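Local coordinates for oxalate--CoA ligase (Arabidopsis thaliana, PDB 5IE2), which belongs to the ANL superfamily of AMP-binding enzymes and holds adenosine-5'-triphosphate in a pocket of 21 residues, at residues A196-T201 against L309-M314; K281-R286 against N324-E329; R286-S291 against A317-S322; G338-Q343 against G396-D401. All coordinates share one frame; numbering follows the deposited sequence.

Contact 1 of 4, residues A196-T201 against L309-M314. With ATP (adenosine-5'-triphosphate), chain C.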
# COMPACT_ATOMS: atom_id res chain seq x y z
N ALA A 196 -6.15 11.97 10.20
CA ALA A 196 -6.25 12.24 11.61
C ALA A 196 -5.01 11.78 12.35
O ALA A 196 -4.45 12.57 13.17
CB ALA A 196 -7.56 11.58 12.24
N VAL A 197 -4.58 10.54 12.14
CA VAL A 197 -3.48 10.04 12.97
C VAL A 197 -2.14 10.74 12.64
O VAL A 197 -1.31 10.88 13.51
CB VAL A 197 -3.34 8.49 12.88
CG1 VAL A 197 -2.90 8.08 11.49
CG2 VAL A 197 -2.38 7.93 14.00
N TYR A 198 -1.95 11.21 11.40
CA TYR A 198 -0.70 11.93 11.09
C TYR A 198 -0.88 13.44 11.14
O TYR A 198 0.05 14.16 10.83
CB TYR A 198 -0.13 11.47 9.72
CG TYR A 198 0.07 9.96 9.73
CD1 TYR A 198 0.88 9.37 10.68
CD2 TYR A 198 -0.62 9.15 8.84
CE1 TYR A 198 1.02 7.98 10.73
CE2 TYR A 198 -0.48 7.78 8.89
CZ TYR A 198 0.33 7.22 9.82
OH TYR A 198 0.38 5.85 9.85
N LYS A 199 -2.08 13.91 11.52
CA LYS A 199 -2.43 15.35 11.48
C LYS A 199 -1.98 15.98 10.18
O LYS A 199 -1.29 16.99 10.19
CB LYS A 199 -1.81 16.09 12.67
CG LYS A 199 -2.33 15.56 13.98
CD LYS A 199 -1.78 16.41 15.17
CE LYS A 199 -2.21 15.80 16.48
NZ LYS A 199 -1.63 16.65 17.57
N LEU A 200 -2.36 15.38 9.05
CA LEU A 200 -2.05 15.97 7.75
C LEU A 200 -2.84 17.27 7.62
O LEU A 200 -4.03 17.31 7.98
CB LEU A 200 -2.44 15.03 6.59
CG LEU A 200 -1.65 13.69 6.57
CD1 LEU A 200 -2.17 12.86 5.36
CD2 LEU A 200 -0.13 13.89 6.48
N THR A 201 -2.18 18.31 7.12
CA THR A 201 -2.87 19.57 6.85
C THR A 201 -2.44 20.11 5.51
O THR A 201 -1.62 19.51 4.81
CB THR A 201 -2.58 20.65 7.91
OG1 THR A 201 -1.22 21.10 7.77
CG2 THR A 201 -2.81 20.10 9.32
N LEU A 309 7.32 6.11 11.95
CA LEU A 309 6.04 5.60 12.48
C LEU A 309 5.58 4.43 11.63
O LEU A 309 5.29 4.59 10.43
CB LEU A 309 4.99 6.71 12.47
CG LEU A 309 5.47 8.05 13.06
CD1 LEU A 309 4.33 9.10 12.94
CD2 LEU A 309 5.90 7.85 14.56
N GLU A 310 5.50 3.26 12.25
CA GLU A 310 5.03 2.07 11.56
C GLU A 310 3.52 1.90 11.69
O GLU A 310 2.94 2.12 12.76
CB GLU A 310 5.73 0.83 12.14
CG GLU A 310 5.50 -0.39 11.25
CD GLU A 310 6.18 -1.66 11.73
OE1 GLU A 310 6.73 -1.70 12.85
OE2 GLU A 310 6.14 -2.65 10.94
N ALA A 311 2.90 1.54 10.58
CA ALA A 311 1.46 1.30 10.54
C ALA A 311 1.20 -0.14 10.04
O ALA A 311 2.09 -0.74 9.42
CB ALA A 311 0.77 2.28 9.61
N TYR A 312 -0.02 -0.62 10.24
CA TYR A 312 -0.49 -1.93 9.81
C TYR A 312 -1.75 -1.72 8.95
O TYR A 312 -2.61 -0.93 9.30
CB TYR A 312 -0.78 -2.78 11.05
CG TYR A 312 -1.65 -4.03 10.90
CD1 TYR A 312 -1.31 -5.04 10.01
CD2 TYR A 312 -2.71 -4.23 11.78
CE1 TYR A 312 -2.08 -6.26 9.93
CE2 TYR A 312 -3.46 -5.42 11.73
CZ TYR A 312 -3.16 -6.40 10.81
OH TYR A 312 -3.94 -7.53 10.77
N ALA A 313 -1.78 -2.36 7.78
CA ALA A 313 -2.81 -2.06 6.79
C ALA A 313 -3.09 -3.24 5.88
O ALA A 313 -2.27 -4.12 5.78
CB ALA A 313 -2.41 -0.85 5.92
N MET A 314 -4.25 -3.27 5.23
CA MET A 314 -4.52 -4.34 4.26
C MET A 314 -5.58 -3.88 3.29
O MET A 314 -6.35 -2.94 3.55
CB MET A 314 -4.94 -5.64 5.00
CG MET A 314 -6.34 -5.58 5.66
SD MET A 314 -6.56 -7.02 6.75
CE MET A 314 -6.21 -8.44 5.70
PG ATP C . -3.14 -12.01 0.10
O1G ATP C . -2.58 -13.18 0.91
O2G ATP C . -3.48 -12.37 -1.30
O3G ATP C . -4.32 -11.35 0.82
PB ATP C . -1.55 -9.85 1.16
O1B ATP C . -0.07 -9.54 1.09
O2B ATP C . -2.17 -10.34 2.42
O3B ATP C . -1.98 -10.87 -0.05
PA ATP C . -2.18 -6.97 1.22
O1A ATP C . -3.60 -6.52 1.54
O2A ATP C . -1.39 -6.23 0.21
O3A ATP C . -2.29 -8.48 0.67
O5' ATP C . -1.38 -7.13 2.60
C5' ATP C . -1.97 -7.00 3.91
C4' ATP C . -1.13 -7.88 4.85
O4' ATP C . 0.17 -7.29 5.00
C3' ATP C . -1.65 -7.86 6.26
O3' ATP C . -2.72 -8.79 6.39
C2' ATP C . -0.43 -8.26 7.07
O2' ATP C . -0.20 -9.67 6.91
C1' ATP C . 0.66 -7.58 6.30
N9 ATP C . 1.08 -6.30 6.91
C8 ATP C . 0.66 -5.06 6.63
N7 ATP C . 1.33 -4.17 7.42
C5 ATP C . 2.21 -4.89 8.18
C6 ATP C . 3.23 -4.57 9.21
N6 ATP C . 3.49 -3.25 9.53
N1 ATP C . 3.92 -5.61 9.73
C2 ATP C . 3.69 -6.89 9.37
N3 ATP C . 2.77 -7.26 8.44
C4 ATP C . 2.03 -6.28 7.84

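Contact 2 of 4, residues K281-R286 against N324-E329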
# COMPACT_ATOMS: atom_id res chain seq x y z
N LYS A 281 14.07 18.65 6.72
CA LYS A 281 13.56 18.24 8.03
C LYS A 281 12.13 17.75 7.89
O LYS A 281 11.24 18.56 7.73
CB LYS A 281 13.56 19.41 9.04
CG LYS A 281 14.36 19.17 10.31
CD LYS A 281 15.01 20.49 10.86
CE LYS A 281 15.12 20.53 12.40
NZ LYS A 281 15.90 21.70 12.96
N LEU A 282 11.91 16.45 7.98
CA LEU A 282 10.53 15.92 7.80
C LEU A 282 9.81 15.85 9.15
O LEU A 282 10.45 15.67 10.20
CB LEU A 282 10.61 14.53 7.18
CG LEU A 282 11.35 14.46 5.88
CD1 LEU A 282 11.43 12.98 5.34
CD2 LEU A 282 10.71 15.40 4.82
N ARG A 283 8.49 15.98 9.13
CA ARG A 283 7.67 15.75 10.30
C ARG A 283 7.74 14.29 10.75
O ARG A 283 7.81 14.00 11.94
CB ARG A 283 6.20 16.12 10.01
CG ARG A 283 5.90 17.58 9.96
CD ARG A 283 4.46 17.84 10.55
NE ARG A 283 3.44 17.31 9.70
CZ ARG A 283 2.52 16.41 10.06
NH1 ARG A 283 2.48 15.89 11.30
NH2 ARG A 283 1.63 16.07 9.17
N PHE A 284 7.71 13.38 9.79
CA PHE A 284 7.78 11.94 10.10
C PHE A 284 8.06 11.16 8.83
O PHE A 284 7.91 11.66 7.70
CB PHE A 284 6.47 11.40 10.76
CG PHE A 284 5.27 11.46 9.85
CD1 PHE A 284 4.88 10.35 9.09
CD2 PHE A 284 4.54 12.63 9.73
CE1 PHE A 284 3.77 10.43 8.25
CE2 PHE A 284 3.43 12.71 8.91
CZ PHE A 284 3.04 11.62 8.16
N ILE A 285 8.45 9.91 9.02
CA ILE A 285 8.64 8.98 7.92
C ILE A 285 7.74 7.80 8.28
O ILE A 285 7.75 7.39 9.42
CB ILE A 285 10.11 8.54 7.78
CG1 ILE A 285 10.94 9.71 7.20
CG2 ILE A 285 10.23 7.26 6.85
CD1 ILE A 285 12.50 9.42 7.32
N ARG A 286 6.97 7.31 7.32
CA ARG A 286 6.05 6.23 7.62
C ARG A 286 6.46 4.92 6.94
O ARG A 286 7.00 4.93 5.82
CB ARG A 286 4.63 6.67 7.19
CG ARG A 286 3.54 5.59 7.48
CD ARG A 286 2.21 6.18 6.98
NE ARG A 286 1.08 5.27 7.26
CZ ARG A 286 0.50 4.46 6.37
NH1 ARG A 286 0.92 4.36 5.10
NH2 ARG A 286 -0.54 3.73 6.77
N ASN A 324 1.40 3.61 14.87
CA ASN A 324 2.05 4.39 15.90
C ASN A 324 1.66 5.84 15.70
O ASN A 324 1.48 6.30 14.56
CB ASN A 324 3.58 4.21 15.84
CG ASN A 324 4.01 2.85 16.36
OD1 ASN A 324 4.18 2.67 17.57
ND2 ASN A 324 4.19 1.89 15.45
N PRO A 325 1.49 6.57 16.80
CA PRO A 325 1.05 7.97 16.79
C PRO A 325 2.22 8.91 16.54
O PRO A 325 3.39 8.48 16.65
CB PRO A 325 0.48 8.16 18.21
CG PRO A 325 1.45 7.30 19.04
CD PRO A 325 1.71 6.07 18.17
N LEU A 326 1.91 10.17 16.26
CA LEU A 326 2.92 11.26 16.24
C LEU A 326 3.52 11.39 17.63
O LEU A 326 2.85 11.14 18.61
CB LEU A 326 2.27 12.62 15.83
CG LEU A 326 1.66 12.70 14.42
CD1 LEU A 326 0.94 13.98 14.24
CD2 LEU A 326 2.79 12.64 13.40
N PRO A 327 4.80 11.80 17.73
CA PRO A 327 5.47 11.95 19.03
C PRO A 327 4.72 12.86 19.99
O PRO A 327 4.71 12.63 21.20
CB PRO A 327 6.83 12.54 18.66
CG PRO A 327 7.12 11.98 17.29
CD PRO A 327 5.73 11.92 16.59
N GLU A 328 4.05 13.89 19.45
CA GLU A 328 3.31 14.81 20.32
C GLU A 328 2.11 14.12 20.95
O GLU A 328 1.60 14.61 21.95
CB GLU A 328 2.87 16.06 19.54
CG GLU A 328 1.73 15.80 18.55
CD GLU A 328 1.77 16.72 17.32
OE1 GLU A 328 2.82 16.75 16.64
OE2 GLU A 328 0.76 17.40 17.03
N GLU A 329 1.68 12.98 20.41
CA GLU A 329 0.54 12.26 20.96
C GLU A 329 0.94 11.04 21.79
O GLU A 329 0.17 10.61 22.65
CB GLU A 329 -0.45 11.81 19.86
CG GLU A 329 -1.18 12.97 19.16
CD GLU A 329 -2.06 13.81 20.12
OE1 GLU A 329 -2.61 13.25 21.11
OE2 GLU A 329 -2.16 15.04 19.90
O HOH W 1 4.25 16.38 13.57

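Contact 3 of 4, residues R286-S291 against A317-S322. With ATP (adenosine-5'-triphosphate), chain C; ACY (acetic acid), chain E.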
# COMPACT_ATOMS: atom_id res chain seq x y z
N ARG A 286 6.97 7.31 7.32
CA ARG A 286 6.05 6.23 7.62
C ARG A 286 6.46 4.92 6.94
O ARG A 286 7.00 4.93 5.82
CB ARG A 286 4.63 6.67 7.19
CG ARG A 286 3.54 5.59 7.48
CD ARG A 286 2.21 6.18 6.98
NE ARG A 286 1.08 5.27 7.26
CZ ARG A 286 0.50 4.46 6.37
NH1 ARG A 286 0.92 4.36 5.10
NH2 ARG A 286 -0.54 3.73 6.77
N SER A 287 6.20 3.78 7.63
CA SER A 287 6.42 2.48 7.03
C SER A 287 5.16 1.63 7.20
O SER A 287 4.52 1.76 8.20
CB SER A 287 7.64 1.79 7.71
OG SER A 287 7.93 0.51 7.12
N CYS A 288 4.80 0.83 6.20
CA CYS A 288 3.59 -0.02 6.30
C CYS A 288 3.75 -1.19 5.35
O CYS A 288 4.71 -1.19 4.55
CB CYS A 288 2.32 0.84 6.00
SG CYS A 288 0.78 0.02 6.42
N SER A 289 2.85 -2.18 5.46
CA SER A 289 2.61 -3.29 4.49
C SER A 289 3.41 -4.56 4.76
O SER A 289 3.00 -5.62 4.29
CB SER A 289 2.88 -2.91 3.01
OG SER A 289 2.15 -1.72 2.63
N ALA A 290 4.53 -4.45 5.48
CA ALA A 290 5.33 -5.61 5.87
C ALA A 290 6.08 -5.18 7.11
O ALA A 290 6.27 -3.96 7.27
CB ALA A 290 6.32 -6.02 4.74
N SER A 291 6.56 -6.10 7.95
CA SER A 291 7.14 -5.65 9.23
C SER A 291 8.40 -4.86 9.01
O SER A 291 9.26 -5.22 8.16
CB SER A 291 7.41 -6.79 10.21
OG SER A 291 8.27 -7.71 9.61
N ALA A 317 -9.24 -3.54 4.43
CA ALA A 317 -9.50 -2.43 5.38
C ALA A 317 -9.37 -1.08 4.67
O ALA A 317 -9.26 -0.06 5.33
CB ALA A 317 -8.44 -2.52 6.57
N THR A 318 -9.33 -1.07 3.33
CA THR A 318 -9.02 0.17 2.57
C THR A 318 -7.71 0.78 3.17
O THR A 318 -7.63 1.96 3.49
CB THR A 318 -10.23 1.18 2.59
OG1 THR A 318 -11.39 0.43 2.25
CG2 THR A 318 -10.07 2.28 1.50
N HIS A 319 -6.71 -0.08 3.30
CA HIS A 319 -5.39 0.28 3.85
C HIS A 319 -5.44 0.35 5.41
O HIS A 319 -5.54 -0.69 6.07
CB HIS A 319 -4.85 1.60 3.20
CG HIS A 319 -3.39 1.85 3.49
ND1 HIS A 319 -2.41 0.90 3.29
CD2 HIS A 319 -2.76 2.95 4.01
CE1 HIS A 319 -1.23 1.40 3.68
NE2 HIS A 319 -1.42 2.64 4.12
N LEU A 320 -5.34 1.54 6.00
CA LEU A 320 -4.95 1.67 7.41
C LEU A 320 -5.89 0.94 8.43
O LEU A 320 -7.13 1.14 8.42
CB LEU A 320 -4.92 3.17 7.76
CG LEU A 320 -4.58 3.48 9.23
CD1 LEU A 320 -3.17 3.10 9.51
CD2 LEU A 320 -4.81 5.00 9.46
N MET A 321 -5.27 0.15 9.29
CA MET A 321 -5.94 -0.40 10.47
C MET A 321 -5.36 0.23 11.76
O MET A 321 -6.12 0.79 12.59
CB MET A 321 -5.79 -1.93 10.52
CG MET A 321 -6.63 -2.60 9.39
SD MET A 321 -6.38 -4.39 9.39
CE MET A 321 -4.73 -4.49 8.60
N SER A 322 -4.04 0.15 11.93
CA SER A 322 -3.44 0.71 13.14
C SER A 322 -2.17 1.48 12.81
O SER A 322 -1.51 1.23 11.79
CB SER A 322 -3.12 -0.39 14.22
OG SER A 322 -2.03 -1.23 13.80
PG ATP C . -3.14 -12.01 0.10
O1G ATP C . -2.58 -13.18 0.91
O2G ATP C . -3.48 -12.37 -1.30
O3G ATP C . -4.32 -11.35 0.82
PB ATP C . -1.55 -9.85 1.16
O1B ATP C . -0.07 -9.54 1.09
O2B ATP C . -2.17 -10.34 2.42
O3B ATP C . -1.98 -10.87 -0.05
PA ATP C . -2.18 -6.97 1.22
O1A ATP C . -3.60 -6.52 1.54
O2A ATP C . -1.39 -6.23 0.21
O3A ATP C . -2.29 -8.48 0.67
O5' ATP C . -1.38 -7.13 2.60
C5' ATP C . -1.97 -7.00 3.91
C4' ATP C . -1.13 -7.88 4.85
O4' ATP C . 0.17 -7.29 5.00
C3' ATP C . -1.65 -7.86 6.26
O3' ATP C . -2.72 -8.79 6.39
C2' ATP C . -0.43 -8.26 7.07
O2' ATP C . -0.20 -9.67 6.91
C1' ATP C . 0.66 -7.58 6.30
N9 ATP C . 1.08 -6.30 6.91
C8 ATP C . 0.66 -5.06 6.63
N7 ATP C . 1.33 -4.17 7.42
C5 ATP C . 2.21 -4.89 8.18
C6 ATP C . 3.23 -4.57 9.21
N6 ATP C . 3.49 -3.25 9.53
N1 ATP C . 3.92 -5.61 9.73
C2 ATP C . 3.69 -6.89 9.37
N3 ATP C . 2.77 -7.26 8.44
C4 ATP C . 2.03 -6.28 7.84
C ACY E . -1.22 -2.19 2.84
O ACY E . -0.22 -1.44 3.11
OXT ACY E . -2.43 -1.80 2.83
CH3 ACY E . -0.97 -3.65 2.56

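Contact 4 of 4, residues G338-Q343 against G396-D401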
# COMPACT_ATOMS: atom_id res chain seq x y z
N GLY A 338 1.38 -0.06 16.59
CA GLY A 338 0.63 1.00 17.23
C GLY A 338 -0.82 0.68 17.53
O GLY A 338 -1.18 -0.46 17.76
N LYS A 339 -1.67 1.70 17.47
CA LYS A 339 -3.05 1.59 18.00
C LYS A 339 -4.05 1.71 16.88
O LYS A 339 -3.81 2.40 15.92
CB LYS A 339 -3.30 2.70 19.05
CG LYS A 339 -2.35 2.59 20.24
CD LYS A 339 -2.78 3.54 21.36
CE LYS A 339 -2.55 4.99 21.00
NZ LYS A 339 -1.13 5.33 21.22
N PRO A 340 -5.23 1.07 17.03
CA PRO A 340 -6.30 1.15 16.03
C PRO A 340 -6.66 2.60 15.71
O PRO A 340 -6.70 3.40 16.66
CB PRO A 340 -7.50 0.48 16.73
CG PRO A 340 -6.92 -0.34 17.79
CD PRO A 340 -5.59 0.25 18.20
N VAL A 341 -6.96 2.93 14.45
CA VAL A 341 -7.32 4.32 14.12
C VAL A 341 -8.72 4.30 13.50
O VAL A 341 -8.89 3.77 12.42
CB VAL A 341 -6.31 4.96 13.14
CG1 VAL A 341 -6.72 6.46 12.76
CG2 VAL A 341 -4.90 4.94 13.71
N GLY A 342 -9.71 4.86 14.20
CA GLY A 342 -11.03 5.06 13.62
C GLY A 342 -11.84 3.78 13.37
O GLY A 342 -12.76 3.80 12.58
N GLN A 343 -11.45 2.68 14.01
CA GLN A 343 -12.13 1.41 13.86
C GLN A 343 -11.88 0.58 15.07
O GLN A 343 -10.95 0.84 15.84
CB GLN A 343 -11.67 0.67 12.62
CG GLN A 343 -10.14 0.39 12.64
CD GLN A 343 -9.58 0.23 11.22
OE1 GLN A 343 -9.63 -0.86 10.65
NE2 GLN A 343 -9.08 1.33 10.64
N GLY A 396 -1.57 -11.63 16.34
CA GLY A 396 -0.95 -10.56 17.10
C GLY A 396 -1.40 -10.51 18.55
O GLY A 396 -2.16 -11.36 19.05
N TYR A 397 -0.88 -9.53 19.29
CA TYR A 397 -1.39 -9.29 20.65
C TYR A 397 -1.27 -7.80 20.95
O TYR A 397 -0.47 -7.11 20.33
CB TYR A 397 -0.63 -10.14 21.70
CG TYR A 397 0.85 -9.81 21.76
CD1 TYR A 397 1.33 -8.83 22.63
CD2 TYR A 397 1.75 -10.46 20.93
CE1 TYR A 397 2.68 -8.51 22.69
CE2 TYR A 397 3.11 -10.14 20.96
CZ TYR A 397 3.57 -9.17 21.85
OH TYR A 397 4.92 -8.86 21.91
N PHE A 398 -2.10 -7.33 21.87
CA PHE A 398 -2.02 -5.99 22.42
C PHE A 398 -1.19 -6.02 23.69
O PHE A 398 -1.40 -6.89 24.54
CB PHE A 398 -3.40 -5.44 22.77
CG PHE A 398 -4.17 -4.97 21.54
CD1 PHE A 398 -3.71 -3.89 20.81
CD2 PHE A 398 -5.33 -5.62 21.16
CE1 PHE A 398 -4.40 -3.44 19.69
CE2 PHE A 398 -6.02 -5.18 20.00
CZ PHE A 398 -5.53 -4.10 19.28
N ASP A 399 -0.30 -5.04 23.83
CA ASP A 399 0.38 -4.87 25.09
C ASP A 399 -0.55 -4.05 26.01
O ASP A 399 -1.67 -3.69 25.60
CB ASP A 399 1.79 -4.24 24.91
CG ASP A 399 1.77 -2.84 24.34
OD1 ASP A 399 0.79 -2.10 24.54
OD2 ASP A 399 2.80 -2.46 23.71
N THR A 400 -0.11 -3.74 27.23
CA THR A 400 -1.02 -3.08 28.19
C THR A 400 -1.23 -1.59 27.87
O THR A 400 -2.13 -0.98 28.44
CB THR A 400 -0.50 -3.24 29.64
OG1 THR A 400 0.86 -2.84 29.66
CG2 THR A 400 -0.55 -4.70 30.05
N ASP A 401 -0.46 -1.01 26.94
CA ASP A 401 -0.72 0.36 26.42
C ASP A 401 -1.69 0.34 25.25
O ASP A 401 -2.02 1.40 24.71
CB ASP A 401 0.57 1.06 25.98
CG ASP A 401 1.54 1.30 27.14
OD1 ASP A 401 1.08 1.65 28.26
OD2 ASP A 401 2.75 1.08 26.94

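Contact 1 of 4, residues A196-T201 against L309-M314
Tyr198, near the C-terminal end of helix 184-198, meets Leu309 and Ala311 of strand 308-314, a helix-on-sheet contact buried within the AMP-binding domain. Along the first segment, Val197 comes before it and packs its CG1 over the centre of the Tyr198 ring, 3.5 Å above the plane, while Phe284 also stacks on that ring. Leu309 meets the edge of the ring: its CD1 lies close to the ring plane, 4.1 Å from Tyr198 CD1, and the two side chains run alongside each other with opposite headings. Further out, Tyr198 OH passes 3.6 Å from Ala311 CB. This hydroxyl is buried but satisfied, being hydrogen-bonded to Arg286 NE and to Ser323 OG. Lys199 then takes positive phi and ends the helix in a Schellman motif; its NZ forms salt bridges with Glu328 and Glu329 of the loop after strand 319-323.

Glu310, whose CB points away from the helix, and the backbone carbonyl of Ala311 serve the nucleotide. In Glu310, CG is anti to the backbone N (chi1 -168°) and the chain runs straight on to the adenine of ATP, where OE2 also accepts from Leu292 N. The adenine amino group N6 gives one hydrogen bond to Ala311 O at 2.9 Å and another to Glu310 OE2 at 3.1 Å.

Contact 2 of 4, residues K281-R286 against N324-E329
Leu326 has the most surface buried here: both of its methyls reach Arg283 NH1, and one of them also meets Phe284. CD1 comes up to the edge of the Arg283 guanidinium, close to its plane and 3.8 Å from NH1. CD2 reaches the same nitrogen and also lies 4.1 Å from Phe284 CD2, approaching that ring obliquely. Arg283 and Phe284 lie where the chain leads into strand 284-287, and the contact joins that region of the AMP-binding domain to the loop after strand 319-323. Leu309 of the strand between them also touches both Phe284 and Leu326.

Arg283 gets to the leucine by folding: its chain is bent at chi2 (-145°) and chi3 (-69°), which carries the guanidinium back over its own neighbour. Phe284 CE2 sits 3.6 Å above the guanidinium plane, toward its rim, and the phenyl ring turns its edge to Arg283 CZ. The flat group thus has an aromatic edge over one face and a methyl at its border. Its NH2 is held by a salt bridge to Asp204 and a hydrogen bond to Tyr198 O.

Also at the guanidinium edge, a water takes a hydrogen bond from Arg283 NH1 at 2.9 Å and gives a weak one to Glu328 OE1 at 3.4 Å. Glu328 OE2 forms a salt bridge with Lys199. NH1 and OE1 themselves stay 5.4 Å apart, so this loop meets the arginine mainly through hydrocarbon: the charge of Arg283 is paired with Asp204, and its link to Glu328 runs through a water with one weak bond.

Contact 3 of 4, residues R286-S291 against A317-S322
Arg286 and His319 approach from opposite directions, the guanidinium and imidazole planes turned 66° apart. The arginine chain is fully extended from CG to NE, with CG anti to the backbone N (chi1 -179°), and this brings NH1 to the imidazole. NH1 donates to His319 NE2 at 3.1 Å with an N-H...N angle of 143°, lying practically in the ring plane. Leu320 CD1 fits against the guanidinium edge, 3.8 Å from NH2, while Cys288 CB lies over one face of the guanidinium, toward its rim. Tyr198 OH and Thr258 OG1 take up further N-H groups of the arginine and help fix its rotation.

Arg286 and the His319-Leu320 pair sit on strands 284-287 and 319-323, which flank strand 308-314 in the mixed sheet of the AMP-binding domain; the side chains therefore meet across the intervening strand, over Ala311 and Ala313. At Met321 and Ser322, which both face Tyr312, the second strand forms a classic beta bulge.

With NE2 accepting from the arginine, His319 ND1 serves as donor, to OXT of an acetic acid at 2.7 Å; the acid probably comes from the crystallisation liquor. His216 stacks on the imidazole. Cys288 SG approaches the ring obliquely, 3.7 Å from His319 CE1. Beyond it, the chain passes the adenine of ATP, with Ser289 N 3.2 Å from N7 and Ser291 N 3.2 Å from N1.

Contact 4 of 4, residues G338-Q343 against G396-D401
With CG beside the backbone N (chi1 -77°), the ring of Phe398 swings over to Pro340, while in Lys339 a CG likewise beside the backbone N and a nearly straight chi2 (-170°) carry CD to Asp401 O. The contact lies between two sheets: strand 339-340 is an outermost strand of the mixed sheet, and strand 394-398 belongs to the antiparallel sheet that follows it. It is a thin, surface-lying junction. Pro340 CD is 4.2 Å from Phe398 CE1, the proline approaching the ring obliquely, and Met345 touches both residues, with Ile347 adding to the cover of the phenylalanine. Lys339 contributes its aliphatic part, CD lying 4.0 Å from Asp401 O.

The turn after Phe398 is kept in shape by Asp399, whose OD1 accepts a weak hydrogen bond from Asp401 N, as in an Asx turn, and another from Tyr403 N. Both aspartates also form salt bridges with Lys333. Beyond Pro340, the chain is tied to itself and to the neighbouring strand by one amide: Gln343 NE2 is hydrogen-bonded to Leu320 O and, nearly straight at 170°, to Val341 O at 3.0 Å.

In the fold
All four contacts reach the mixed sheet whose strands run in the order 256-259, 284-287, 308-314, 319-323, 339-340. Contacts 1 and 3 have centres about 8 Å apart and both touch ATP; contact 2 lies about 9 Å from contact 1, and shares Arg286 with contact 3. Along the chain contact 3 is nested inside the loop closed by contact 2, contact 1 crosses both, and contact 4 follows later, about 13 Å from contacts 1 and 3, where the sheet meets the antiparallel one. Strand 308-314 thus packs on helix 184-198 while its residues 310-314 line the ATP pocket, with contact 2 farther from the nucleotide.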